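Local coordinates for formimidoylglutamase (Bacillus subtilis, PDB 3M1R), which catalyses the manganese-dependent hydrolysis of N-formimidoyl-L-glutamate to L-glutamate and formamide, a step of histidine degradation, at residues D[29-35]-D[87-91]; D[39-45]-D[120-126]; D[144-150]-D[237-243]; D[277-281]-D[317-321]. The contacts are given in a common frame with arbitrary orientation. Residue numbers count along the deposited sequence, not the author numbering.

Three of the four contacts are parallel strand pairings in the one large sheet of this arginase-family subunit. Interactions 1 and 2 are closest neighbours, with centres about 10 Å apart; their segments alternate along the chain, and in the sheet strand 39-45 lies between strands 87-93 and 121-127. Interaction 3 follows later in sequence, about 15 Å from interaction 2 between centres, beyond strand 283-289 and nearer the metal site. Ile-125 CD1 and Phe-241 CZ, 3.9 Å apart, join the two. Interaction 4 comes last, at the C-terminal ends of helices 267-278 and 300-318. Its centre is about 14 Å from that of interaction 3; Ile-277 CG2 meets Ile-242 CD1 at 3.2 Å, tying helix 267-278 to the sheet.

Interaction 1. Residues D[29-35]-D[87-91]; sequences IATWDGQ and LYDLG
Strand 29-31 runs parallel to the start of strand 87-93, the local axes approaching to 4.6 Å at a crossing angle of -37°. Ile-29 pairs with Leu-87, Ala-30 with Tyr-88 and Thr-31 with Asp-89, at CA-CA distances of 4.8, 5.1 and 5.0 Å. Three backbone hydrogen bonds hold them: Ala-30 N to Leu-87 O (3.1 Å), Asp-89 N to Ala-30 O (2.9 Å) and Trp-32 N to Asp-89 O (2.9 Å). Ala-30 thus uses both its amide and its carbonyl on this neighbour, the alternating pattern of parallel strands; here it adds the outermost strand, within this subunit, to one end of the arginase-family sheet. On its far side, strand 87-93 bonds to Leu-42 and Gly-44. Asp-89 (chi1 t) accepts from Gly-91 N at OD1, 3.2 Å, forming an Asx turn, while OD2 makes a salt bridge with Arg-65. Past the strand, Trp-32 (chi1 t) donates from NE1 to Gln-35 O (2.7 Å), curling the loop back. Its indole edge meets the face of Tyr-88 (chi1 m), with centroids of the five-membered ring and the tyrosine ring 4.8 Å apart and planes at 66°. Leu-90 CD2 lies over the Trp-32 five-membered ring, 3.7 Å from its centroid, a CH-pi contact.

Interaction 2. Residues D[39-45]-D[120-126]; sequences GPALIGV and DWVPLIL
Strands 39-45 and 121-127 are parallel neighbours within the central sheet of the arginase-family alpha/beta fold, in register from Gly-39 with Trp-121 to Gly-44 with Leu-126. Their local axes come within 4.5 Å and cross at -38°. The backbone hydrogen bonds alternate in direction: Gly-39 N to Asp-120 O (2.8 Å), Val-122 N to Gly-39 O (3.0 Å), a weak Ala-41 N to Val-122 O (3.4 Å), Leu-124 N to Ala-41 O (3.1 Å), Ile-43 N to Leu-124 O (3.0 Å), Leu-126 N to Ile-43 O (2.9 Å) and Val-45 N to Leu-126 O (2.8 Å). Gly-39 takes positive phi (84°). At the weak bond the strands part, the Ala-41 and Pro-123 CA atoms being 5.7 Å apart. Apolar contacts occupy both faces. On one, beneath helices 60-69 and 300-318, Pro-40 CB meets Leu-124 CD1 and Leu-42 CD2 (chi1 m) meets Leu-124 CB, each at 3.8 Å. On the other, which packs against helix 100-117, Ile-43 CG2 lies 3.9 Å from Trp-121 CZ2, and Val-45 CG2 is 3.6 Å from Ile-125 CG2. One side-chain hydrogen bond crosses the pair: Trp-121 (chi1 t) turns its indole edge so that NE1 donates to Ala-41 O at 3.1 Å.

Interaction 3. Residues D[144-150]-D[237-243]; sequences KGTTAVI and TDFIFIS
Ala-148 N donates to Phe-239 O at 2.7 Å, and regular parallel hydrogen bonding continues with Phe-241 N to Ala-148 O (2.8 Å), Ile-150 N to Phe-241 O (2.9 Å) and Ser-243 N to Ile-150 O (2.8 Å). Where the two segments enter the sheet, Thr-146 O accepts two backbone amides, Asp-238 N at 2.9 Å and Phe-239 N at 3.2 Å. Thr-147 pairs with Phe-239 and Ile-150 with Ile-242, the local axes 4.4 Å apart and crossing at -27°. Thr-147 OG1 (chi1 m) donates to Gly-145 O at 2.7 Å. Phe-239 (chi1 m) lays a ring face against Lys-144 CB, 3.9 Å from the ring centroid, a CH-pi contact; Ala-148 CB and Ile-240 CG2 stand 4.2 Å apart. Strand 239-245 ends at Asp-245, a metal ligand of the arginase-type binuclear site, and strand 147-152 is followed directly by the ligand Asp-153. Helix 133-141 packs on the Val-149 and Phe-241 face, helix 222-234 on the Ala-148 and Ile-150 face, and strands 186-191 and 283-289 flank the pair.

Interaction 4. Residues D[277-281]-D[317-321]; sequences IAQQP and KLSPF
Two helix C-termini meet at the surface of the subunit, where helix 267-278 gives way to the loop leading into strand 283-289 and helix 300-318 runs out into the last modelled residues. The touching parts travel in similar directions, 25° apart from CA 278-281 to CA 318-321, with Gln-279 nearest Ser-319 (CA-CA 4.3 Å) and Pro-281 nearest Phe-321 (5.7 Å). Gln-280 N still donates to Ile-277 O at 3.0 Å; beyond it Gln-280 (phi/psi -72/163°) and Pro-281 (-74/141°) are extended. In the other segment Ser-319 is the first residue to leave helical geometry (-72/141°), and its OG accepts from Phe-321 N at 3.2 Å. This is an ST turn; Phe-321 (chi1 m) points its CA-to-CB bond toward the 277-281 segment. No hydrogen bond crosses between the segments, and van der Waals contact joins them. Pro-281 CG sits over the Phe-321 ring face, 3.4 Å from its centroid and 17° off the normal, a CH-pi contact, while Gln-279 O approaches the ring edge at Phe-321 CD1, 3.4 Å away. The same carbonyl, Gln-279 O, lies 3.0 Å from Ser-319 CB. Gln-279, with chi1 m and chi2 t, extends its side chain along Leu-318, NE2 reaching 3.2 Å from Leu-318 CG.

Interaction 1. Residues D[29-35]-D[87-91]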
loop_
_atom_site.group_PDB
_atom_site.type_symbol
_atom_site.label_atom_id
_atom_site.label_comp_id
_atom_site.label_asym_id
_atom_site.label_seq_id
_atom_site.Cartn_x
_atom_site.Cartn_y
_atom_site.Cartn_z
ATOM N N ILE D 29 -7.796 26.454 -18.034
ATOM C CA ILE D 29 -9.043 25.708 -17.992
ATOM C C ILE D 29 -10.040 26.466 -17.136
ATOM O O ILE D 29 -9.761 26.776 -15.981
ATOM C CB ILE D 29 -8.833 24.298 -17.401
ATOM C CG1 ILE D 29 -8.031 23.419 -18.361
ATOM C CG2 ILE D 29 -10.163 23.645 -17.045
ATOM C CD1 ILE D 29 -7.776 22.000 -17.817
ATOM N N ALA D 30 -11.194 26.774 -17.711
ATOM C CA ALA D 30 -12.245 27.455 -16.974
ATOM C C ALA D 30 -13.506 26.599 -16.892
ATOM O O ALA D 30 -13.883 25.928 -17.850
ATOM C CB ALA D 30 -12.564 28.773 -17.623
ATOM N N THR D 31 -14.154 26.627 -15.738
ATOM C CA THR D 31 -15.468 26.050 -15.628
ATOM C C THR D 31 -16.339 26.668 -16.719
ATOM O O THR D 31 -16.277 27.858 -16.973
ATOM C CB THR D 31 -16.072 26.333 -14.257
ATOM O OG1 THR D 31 -15.165 25.882 -13.248
ATOM C CG2 THR D 31 -17.387 25.599 -14.101
ATOM N N TRP D 32 -17.133 25.848 -17.384
ATOM C CA TRP D 32 -17.965 26.339 -18.458
ATOM C C TRP D 32 -19.195 26.959 -17.861
ATOM O O TRP D 32 -19.884 26.321 -17.076
ATOM C CB TRP D 32 -18.398 25.192 -19.363
ATOM C CG TRP D 32 -19.127 25.637 -20.580
ATOM C CD1 TRP D 32 -18.736 26.606 -21.453
ATOM C CD2 TRP D 32 -20.358 25.106 -21.090
ATOM N NE1 TRP D 32 -19.653 26.724 -22.468
ATOM C CE2 TRP D 32 -20.657 25.811 -22.272
ATOM C CE3 TRP D 32 -21.232 24.104 -20.667
ATOM C CZ2 TRP D 32 -21.795 25.552 -23.029
ATOM C CZ3 TRP D 32 -22.360 23.848 -21.421
ATOM C CH2 TRP D 32 -22.633 24.569 -22.586
ATOM N N ASP D 33 -19.442 28.214 -18.196
ATOM C CA ASP D 33 -20.779 28.764 -18.078
ATOM C C ASP D 33 -21.340 28.611 -19.490
ATOM O O ASP D 33 -20.625 28.163 -20.379
ATOM C CB ASP D 33 -20.730 30.220 -17.637
ATOM C CG ASP D 33 -21.758 30.536 -16.579
ATOM O OD1 ASP D 33 -21.400 30.524 -15.383
ATOM O OD2 ASP D 33 -22.924 30.794 -16.941
ATOM N N GLY D 34 -22.596 28.967 -19.717
ATOM C CA GLY D 34 -23.239 28.637 -20.980
ATOM C C GLY D 34 -22.573 29.068 -22.282
ATOM O O GLY D 34 -23.006 28.658 -23.361
ATOM N N GLN D 35 -21.521 29.879 -22.191
ATOM C CA GLN D 35 -20.955 30.557 -23.367
ATOM C C GLN D 35 -20.588 29.649 -24.549
ATOM O O GLN D 35 -20.470 28.433 -24.403
ATOM C CB GLN D 35 -19.770 31.449 -22.973
ATOM C CG GLN D 35 -18.636 30.731 -22.284
ATOM C CD GLN D 35 -18.608 30.967 -20.784
ATOM O OE1 GLN D 35 -19.404 30.405 -20.043
ATOM N NE2 GLN D 35 -17.676 31.793 -20.332
ATOM N N LEU D 87 -9.618 26.716 -22.363
ATOM C CA LEU D 87 -10.252 25.429 -22.599
ATOM C C LEU D 87 -11.364 25.265 -21.586
ATOM O O LEU D 87 -11.112 25.261 -20.392
ATOM C CB LEU D 87 -9.220 24.335 -22.411
ATOM C CG LEU D 87 -9.573 22.900 -22.763
ATOM C CD1 LEU D 87 -9.725 22.744 -24.271
ATOM C CD2 LEU D 87 -8.486 21.981 -22.220
ATOM N N TYR D 88 -12.600 25.122 -22.053
ATOM C CA TYR D 88 -13.715 24.933 -21.124
ATOM C C TYR D 88 -13.773 23.522 -20.544
ATOM O O TYR D 88 -13.429 22.542 -21.195
ATOM C CB TYR D 88 -15.064 25.295 -21.756
ATOM C CG TYR D 88 -15.280 26.783 -21.925
ATOM C CD1 TYR D 88 -15.389 27.623 -20.821
ATOM C CD2 TYR D 88 -15.374 27.348 -23.188
ATOM C CE1 TYR D 88 -15.580 28.981 -20.976
ATOM C CE2 TYR D 88 -15.567 28.709 -23.354
ATOM C CZ TYR D 88 -15.669 29.520 -22.248
ATOM O OH TYR D 88 -15.856 30.874 -22.423
ATOM N N ASP D 89 -14.197 23.448 -19.294
ATOM C CA ASP D 89 -14.564 22.192 -18.681
ATOM C C ASP D 89 -16.078 22.242 -18.565
ATOM O O ASP D 89 -16.626 22.984 -17.748
ATOM C CB ASP D 89 -13.928 22.069 -17.299
ATOM C CG ASP D 89 -14.076 20.687 -16.707
ATOM O OD1 ASP D 89 -14.999 19.946 -17.118
ATOM O OD2 ASP D 89 -13.251 20.345 -15.827
ATOM N N LEU D 90 -16.750 21.463 -19.397
ATOM C CA LEU D 90 -18.205 21.523 -19.476
ATOM C C LEU D 90 -18.884 20.965 -18.225
ATOM O O LEU D 90 -20.037 21.307 -17.928
ATOM C CB LEU D 90 -18.696 20.791 -20.724
ATOM C CG LEU D 90 -18.032 21.218 -22.030
ATOM C CD1 LEU D 90 -18.838 20.681 -23.203
ATOM C CD2 LEU D 90 -17.916 22.732 -22.093
ATOM N N GLY D 91 -18.159 20.118 -17.493
ATOM C CA GLY D 91 -18.711 19.436 -16.341
ATOM C C GLY D 91 -18.671 17.928 -16.517
ATOM O O GLY D 91 -17.941 17.409 -17.363
#

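Interaction 2. Residues D[39-45]-D[120-126]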
loop_
_atom_site.group_PDB
_atom_site.type_symbol
_atom_site.label_atom_id
_atom_site.label_comp_id
_atom_site.label_asym_id
_atom_site.label_seq_id
_atom_site.Cartn_x
_atom_site.Cartn_y
_atom_site.Cartn_z
ATOM N N GLY D 39 -14.008 24.944 -30.543
ATOM C CA GLY D 39 -12.906 24.010 -30.459
ATOM C C GLY D 39 -12.998 23.011 -29.322
ATOM O O GLY D 39 -14.079 22.668 -28.854
ATOM N N PRO D 40 -11.846 22.539 -28.863
ATOM C CA PRO D 40 -11.762 21.530 -27.798
ATOM C C PRO D 40 -12.368 22.025 -26.494
ATOM O O PRO D 40 -12.217 23.198 -26.135
ATOM C CB PRO D 40 -10.258 21.334 -27.615
ATOM C CG PRO D 40 -9.638 21.852 -28.879
ATOM C CD PRO D 40 -10.526 22.944 -29.364
ATOM N N ALA D 41 -13.069 21.132 -25.805
ATOM C CA ALA D 41 -13.568 21.404 -24.463
ATOM C C ALA D 41 -13.741 20.070 -23.743
ATOM O O ALA D 41 -14.212 19.095 -24.345
ATOM C CB ALA D 41 -14.875 22.158 -24.521
ATOM N N LEU D 42 -13.342 20.028 -22.472
ATOM C CA LEU D 42 -13.390 18.795 -21.664
ATOM C C LEU D 42 -14.780 18.449 -21.149
ATOM O O LEU D 42 -15.546 19.337 -20.751
ATOM C CB LEU D 42 -12.463 18.912 -20.456
ATOM C CG LEU D 42 -10.994 19.236 -20.719
ATOM C CD1 LEU D 42 -10.388 19.894 -19.490
ATOM C CD2 LEU D 42 -10.227 17.977 -21.087
ATOM N N ILE D 43 -15.090 17.154 -21.140
ATOM C CA ILE D 43 -16.308 16.654 -20.503
ATOM C C ILE D 43 -16.051 15.292 -19.838
ATOM O O ILE D 43 -15.429 14.410 -20.427
ATOM C CB ILE D 43 -17.493 16.577 -21.506
ATOM C CG1 ILE D 43 -18.816 16.341 -20.773
ATOM C CG2 ILE D 43 -17.271 15.498 -22.547
ATOM C CD1 ILE D 43 -19.996 16.397 -21.694
ATOM N N GLY D 44 -16.504 15.143 -18.594
ATOM C CA GLY D 44 -16.325 13.905 -17.843
ATOM C C GLY D 44 -17.529 12.980 -17.934
ATOM O O GLY D 44 -18.683 13.438 -18.003
ATOM N N VAL D 45 -17.261 11.678 -17.961
ATOM C CA VAL D 45 -18.311 10.650 -17.994
ATOM C C VAL D 45 -17.934 9.552 -16.996
ATOM O O VAL D 45 -17.361 8.533 -17.377
ATOM C CB VAL D 45 -18.445 10.014 -19.388
ATOM C CG1 VAL D 45 -19.602 8.985 -19.421
ATOM C CG2 VAL D 45 -18.630 11.080 -20.458
ATOM N N ASP D 120 -19.243 23.776 -33.188
ATOM C CA ASP D 120 -17.800 23.892 -33.258
ATOM C C ASP D 120 -17.101 23.213 -32.082
ATOM O O ASP D 120 -15.886 23.320 -31.942
ATOM C CB ASP D 120 -17.389 25.356 -33.347
ATOM C CG ASP D 120 -17.869 26.014 -34.631
ATOM O OD1 ASP D 120 -18.474 27.107 -34.552
ATOM O OD2 ASP D 120 -17.657 25.428 -35.717
ATOM N N TRP D 121 -17.865 22.523 -31.238
ATOM C CA TRP D 121 -17.273 21.763 -30.126
ATOM C C TRP D 121 -16.598 20.473 -30.593
ATOM O O TRP D 121 -17.167 19.687 -31.353
ATOM C CB TRP D 121 -18.313 21.458 -29.046
ATOM C CG TRP D 121 -17.783 20.612 -27.912
ATOM C CD1 TRP D 121 -16.580 20.749 -27.276
ATOM C CD2 TRP D 121 -18.446 19.523 -27.279
ATOM N NE1 TRP D 121 -16.454 19.814 -26.293
ATOM C CE2 TRP D 121 -17.592 19.043 -26.271
ATOM C CE3 TRP D 121 -19.690 18.904 -27.462
ATOM C CZ2 TRP D 121 -17.925 17.975 -25.459
ATOM C CZ3 TRP D 121 -20.027 17.841 -26.653
ATOM C CH2 TRP D 121 -19.148 17.384 -25.665
ATOM N N VAL D 122 -15.364 20.284 -30.153
ATOM C CA VAL D 122 -14.649 19.036 -30.367
ATOM C C VAL D 122 -14.425 18.413 -29.001
ATOM O O VAL D 122 -13.582 18.873 -28.245
ATOM C CB VAL D 122 -13.291 19.277 -31.029
ATOM C CG1 VAL D 122 -12.543 17.955 -31.199
ATOM C CG2 VAL D 122 -13.480 19.987 -32.362
ATOM N N PRO D 123 -15.204 17.378 -28.671
ATOM C CA PRO D 123 -15.154 16.767 -27.340
ATOM C C PRO D 123 -13.803 16.151 -26.947
ATOM O O PRO D 123 -13.188 15.437 -27.729
ATOM C CB PRO D 123 -16.230 15.680 -27.417
ATOM C CG PRO D 123 -17.207 16.198 -28.428
ATOM C CD PRO D 123 -16.354 16.895 -29.462
ATOM N N LEU D 124 -13.359 16.462 -25.732
ATOM C CA LEU D 124 -12.285 15.737 -25.075
ATOM C C LEU D 124 -12.972 14.997 -23.950
ATOM O O LEU D 124 -13.210 15.561 -22.886
ATOM C CB LEU D 124 -11.210 16.682 -24.525
ATOM C CG LEU D 124 -10.126 17.139 -25.522
ATOM C CD1 LEU D 124 -10.746 17.621 -26.811
ATOM C CD2 LEU D 124 -9.234 18.213 -24.933
ATOM N N ILE D 125 -13.326 13.743 -24.209
ATOM C CA ILE D 125 -14.115 12.960 -23.264
ATOM C C ILE D 125 -13.260 12.155 -22.290
ATOM O O ILE D 125 -12.425 11.331 -22.683
ATOM C CB ILE D 125 -15.084 12.001 -23.992
ATOM C CG1 ILE D 125 -15.772 12.725 -25.145
ATOM C CG2 ILE D 125 -16.097 11.421 -23.009
ATOM C CD1 ILE D 125 -16.558 11.809 -26.089
ATOM N N LEU D 126 -13.484 12.389 -21.008
ATOM C CA LEU D 126 -12.823 11.599 -19.955
ATOM C C LEU D 126 -13.750 10.515 -19.392
ATOM O O LEU D 126 -14.689 10.809 -18.650
ATOM C CB LEU D 126 -12.344 12.523 -18.826
ATOM C CG LEU D 126 -11.046 13.348 -18.998
ATOM C CD1 LEU D 126 -10.690 13.588 -20.451
ATOM C CD2 LEU D 126 -11.078 14.669 -18.214
#

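Interaction 3. Residues D[144-150]-D[237-243]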
loop_
_atom_site.group_PDB
_atom_site.type_symbol
_atom_site.label_atom_id
_atom_site.label_comp_id
_atom_site.label_asym_id
_atom_site.label_seq_id
_atom_site.Cartn_x
_atom_site.Cartn_y
_atom_site.Cartn_z
ATOM N N LYS D 144 -23.138 14.561 -36.530
ATOM C CA LYS D 144 -22.082 15.025 -37.418
ATOM C C LYS D 144 -22.193 14.422 -38.810
ATOM O O LYS D 144 -22.152 15.141 -39.812
ATOM C CB LYS D 144 -20.720 14.719 -36.807
ATOM C CG LYS D 144 -20.430 15.523 -35.545
ATOM C CD LYS D 144 -20.463 17.024 -35.845
ATOM C CE LYS D 144 -20.206 17.849 -34.598
ATOM N NZ LYS D 144 -20.360 19.305 -34.853
ATOM N N GLY D 145 -22.342 13.105 -38.872
ATOM C CA GLY D 145 -22.445 12.410 -40.142
ATOM C C GLY D 145 -21.657 11.115 -40.126
ATOM O O GLY D 145 -21.266 10.628 -39.058
ATOM N N THR D 146 -21.417 10.556 -41.308
ATOM C CA THR D 146 -20.657 9.317 -41.428
ATOM C C THR D 146 -19.289 9.416 -40.751
ATOM O O THR D 146 -18.419 10.180 -41.172
ATOM C CB THR D 146 -20.477 8.913 -42.893
ATOM O OG1 THR D 146 -21.765 8.715 -43.486
ATOM C CG2 THR D 146 -19.689 7.619 -42.981
ATOM N N THR D 147 -19.102 8.624 -39.708
ATOM C CA THR D 147 -17.930 8.762 -38.854
ATOM C C THR D 147 -17.033 7.527 -38.901
ATOM O O THR D 147 -17.508 6.391 -38.882
ATOM C CB THR D 147 -18.371 9.053 -37.400
ATOM O OG1 THR D 147 -19.209 10.216 -37.391
ATOM C CG2 THR D 147 -17.171 9.287 -36.478
ATOM N N ALA D 148 -15.730 7.758 -38.989
ATOM C CA ALA D 148 -14.765 6.683 -38.840
ATOM C C ALA D 148 -14.328 6.648 -37.383
ATOM O O ALA D 148 -14.231 7.699 -36.751
ATOM C CB ALA D 148 -13.581 6.922 -39.715
ATOM N N VAL D 149 -14.054 5.455 -36.862
ATOM C CA VAL D 149 -13.574 5.320 -35.485
ATOM C C VAL D 149 -12.194 4.691 -35.490
ATOM O O VAL D 149 -11.990 3.614 -36.065
ATOM C CB VAL D 149 -14.515 4.464 -34.598
ATOM C CG1 VAL D 149 -13.986 4.380 -33.141
ATOM C CG2 VAL D 149 -15.940 5.007 -34.619
ATOM N N ILE D 150 -11.239 5.389 -34.883
ATOM C CA ILE D 150 -9.946 4.799 -34.596
ATOM C C ILE D 150 -9.947 4.365 -33.133
ATOM O O ILE D 150 -9.941 5.201 -32.223
ATOM C CB ILE D 150 -8.806 5.769 -34.894
ATOM C CG1 ILE D 150 -8.763 6.054 -36.402
ATOM C CG2 ILE D 150 -7.470 5.198 -34.424
ATOM C CD1 ILE D 150 -7.894 7.209 -36.770
ATOM N N THR D 237 -15.513 8.487 -45.432
ATOM C CA THR D 237 -16.143 9.084 -44.253
ATOM C C THR D 237 -15.963 10.601 -44.173
ATOM O O THR D 237 -15.081 11.186 -44.819
ATOM C CB THR D 237 -15.630 8.442 -42.952
ATOM O OG1 THR D 237 -14.211 8.606 -42.867
ATOM C CG2 THR D 237 -15.946 6.961 -42.929
ATOM N N ASP D 238 -16.814 11.234 -43.371
ATOM C CA ASP D 238 -16.796 12.679 -43.221
ATOM C C ASP D 238 -16.037 13.139 -41.989
ATOM O O ASP D 238 -15.489 14.237 -41.979
ATOM C CB ASP D 238 -18.222 13.223 -43.178
ATOM C CG ASP D 238 -18.874 13.245 -44.543
ATOM O OD1 ASP D 238 -18.175 13.552 -45.531
ATOM O OD2 ASP D 238 -20.084 12.957 -44.625
ATOM N N PHE D 239 -16.020 12.307 -40.948
ATOM C CA PHE D 239 -15.347 12.654 -39.695
ATOM C C PHE D 239 -14.621 11.460 -39.098
ATOM O O PHE D 239 -14.940 10.309 -39.400
ATOM C CB PHE D 239 -16.351 13.158 -38.660
ATOM C CG PHE D 239 -17.212 14.284 -39.146
ATOM C CD1 PHE D 239 -18.383 14.025 -39.843
ATOM C CD2 PHE D 239 -16.864 15.599 -38.890
ATOM C CE1 PHE D 239 -19.180 15.055 -40.286
ATOM C CE2 PHE D 239 -17.661 16.639 -39.331
ATOM C CZ PHE D 239 -18.820 16.364 -40.030
ATOM N N ILE D 240 -13.654 11.741 -38.233
ATOM C CA ILE D 240 -12.970 10.691 -37.498
ATOM C C ILE D 240 -13.148 10.922 -36.002
ATOM O O ILE D 240 -13.145 12.067 -35.548
ATOM C CB ILE D 240 -11.477 10.627 -37.849
ATOM C CG1 ILE D 240 -10.787 11.929 -37.462
ATOM C CG2 ILE D 240 -11.287 10.360 -39.338
ATOM C CD1 ILE D 240 -9.490 12.156 -38.197
ATOM N N PHE D 241 -13.348 9.834 -35.252
ATOM C CA PHE D 241 -13.432 9.891 -33.801
ATOM C C PHE D 241 -12.351 8.990 -33.237
ATOM O O PHE D 241 -12.176 7.862 -33.683
ATOM C CB PHE D 241 -14.818 9.448 -33.319
ATOM C CG PHE D 241 -14.987 9.480 -31.813
ATOM C CD1 PHE D 241 -15.331 10.656 -31.162
ATOM C CD2 PHE D 241 -14.824 8.333 -31.059
ATOM C CE1 PHE D 241 -15.501 10.688 -29.787
ATOM C CE2 PHE D 241 -14.997 8.354 -29.677
ATOM C CZ PHE D 241 -15.340 9.531 -29.041
ATOM N N ILE D 242 -11.605 9.510 -32.278
ATOM C CA ILE D 242 -10.495 8.783 -31.702
ATOM C C ILE D 242 -10.914 8.224 -30.351
ATOM O O ILE D 242 -11.224 8.983 -29.436
ATOM C CB ILE D 242 -9.280 9.701 -31.482
ATOM C CG1 ILE D 242 -8.811 10.330 -32.794
ATOM C CG2 ILE D 242 -8.137 8.931 -30.832
ATOM C CD1 ILE D 242 -7.678 11.310 -32.564
ATOM N N SER D 243 -10.929 6.899 -30.232
ATOM C CA SER D 243 -11.230 6.257 -28.957
ATOM C C SER D 243 -9.997 5.587 -28.386
ATOM O O SER D 243 -9.509 4.589 -28.920
ATOM C CB SER D 243 -12.357 5.229 -29.103
ATOM O OG SER D 243 -12.746 4.726 -27.826
#

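Interaction 4. Residues D[277-281]-D[317-321]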
loop_
_atom_site.group_PDB
_atom_site.type_symbol
_atom_site.label_atom_id
_atom_site.label_comp_id
_atom_site.label_asym_id
_atom_site.label_seq_id
_atom_site.Cartn_x
_atom_site.Cartn_y
_atom_site.Cartn_z
ATOM N N ILE D 277 -2.833 11.544 -35.723
ATOM C CA ILE D 277 -4.251 11.509 -36.082
ATOM C C ILE D 277 -4.950 12.846 -35.814
ATOM O O ILE D 277 -5.781 13.301 -36.604
ATOM C CB ILE D 277 -4.991 10.398 -35.321
ATOM C CG1 ILE D 277 -4.546 9.024 -35.828
ATOM C CG2 ILE D 277 -6.490 10.574 -35.465
ATOM C CD1 ILE D 277 -4.816 7.887 -34.854
ATOM N N ALA D 278 -4.595 13.480 -34.701
ATOM C CA ALA D 278 -5.225 14.726 -34.291
ATOM C C ALA D 278 -5.038 15.866 -35.299
ATOM O O ALA D 278 -5.797 16.840 -35.284
ATOM C CB ALA D 278 -4.712 15.141 -32.922
ATOM N N GLN D 279 -4.029 15.748 -36.164
ATOM C CA GLN D 279 -3.745 16.766 -37.182
ATOM C C GLN D 279 -4.588 16.599 -38.435
ATOM O O GLN D 279 -4.667 17.503 -39.266
ATOM C CB GLN D 279 -2.281 16.704 -37.605
ATOM C CG GLN D 279 -1.318 17.115 -36.529
ATOM C CD GLN D 279 0.113 17.031 -36.995
ATOM O OE1 GLN D 279 0.664 15.943 -37.134
ATOM N NE2 GLN D 279 0.723 18.183 -37.253
ATOM N N GLN D 280 -5.192 15.427 -38.573
ATOM C CA GLN D 280 -5.926 15.067 -39.771
ATOM C C GLN D 280 -7.229 15.861 -39.843
ATOM O O GLN D 280 -7.660 16.441 -38.848
ATOM C CB GLN D 280 -6.163 13.547 -39.796
ATOM C CG GLN D 280 -5.460 12.832 -40.956
ATOM C CD GLN D 280 -3.942 12.928 -40.904
ATOM O OE1 GLN D 280 -3.263 12.672 -41.893
ATOM N NE2 GLN D 280 -3.407 13.292 -39.750
ATOM N N PRO D 281 -7.849 15.917 -41.030
ATOM C CA PRO D 281 -9.060 16.733 -41.182
ATOM C C PRO D 281 -10.302 16.115 -40.526
ATOM O O PRO D 281 -10.492 14.911 -40.570
ATOM C CB PRO D 281 -9.258 16.810 -42.714
ATOM C CG PRO D 281 -7.979 16.306 -43.319
ATOM C CD PRO D 281 -7.378 15.368 -42.311
ATOM N N LYS D 317 -3.758 21.934 -32.648
ATOM C CA LYS D 317 -3.137 23.242 -32.827
ATOM C C LYS D 317 -2.275 23.267 -34.092
ATOM O O LYS D 317 -2.121 24.297 -34.731
ATOM C CB LYS D 317 -2.314 23.645 -31.593
ATOM C CG LYS D 317 -1.630 25.007 -31.716
ATOM C CD LYS D 317 -1.973 25.966 -30.574
ATOM C CE LYS D 317 -1.431 27.376 -30.868
ATOM N NZ LYS D 317 -1.508 28.331 -29.715
ATOM N N LEU D 318 -1.743 22.111 -34.448
ATOM C CA LEU D 318 -0.821 21.970 -35.561
ATOM C C LEU D 318 -1.534 21.801 -36.900
ATOM O O LEU D 318 -0.955 22.069 -37.951
ATOM C CB LEU D 318 0.044 20.739 -35.313
ATOM C CG LEU D 318 1.537 20.843 -35.594
ATOM C CD1 LEU D 318 1.983 22.301 -35.684
ATOM C CD2 LEU D 318 2.307 20.093 -34.513
ATOM N N SER D 319 -2.779 21.333 -36.869
ATOM C CA SER D 319 -3.472 20.976 -38.100
ATOM C C SER D 319 -3.870 22.204 -38.916
ATOM O O SER D 319 -4.279 23.213 -38.355
ATOM C CB SER D 319 -4.702 20.116 -37.808
ATOM O OG SER D 319 -5.907 20.804 -38.077
ATOM N N PRO D 320 -3.752 22.099 -40.249
ATOM C CA PRO D 320 -4.112 23.128 -41.237
ATOM C C PRO D 320 -5.617 23.350 -41.336
ATOM O O PRO D 320 -6.050 24.364 -41.877
ATOM C CB PRO D 320 -3.630 22.532 -42.566
ATOM C CG PRO D 320 -2.702 21.424 -42.209
ATOM C CD PRO D 320 -3.154 20.910 -40.879
ATOM N N PHE D 321 -6.398 22.407 -40.814
ATOM C CA PHE D 321 -7.825 22.336 -41.107
ATOM C C PHE D 321 -8.715 23.044 -40.093
ATOM O O PHE D 321 -9.623 23.790 -40.478
ATOM C CB PHE D 321 -8.240 20.876 -41.252
ATOM C CG PHE D 321 -7.359 20.095 -42.181
ATOM C CD1 PHE D 321 -6.399 19.236 -41.682
ATOM C CD2 PHE D 321 -7.482 20.229 -43.560
ATOM C CE1 PHE D 321 -5.576 18.508 -42.532
ATOM C CE2 PHE D 321 -6.660 19.510 -44.421
ATOM C CZ PHE D 321 -5.707 18.643 -43.903
#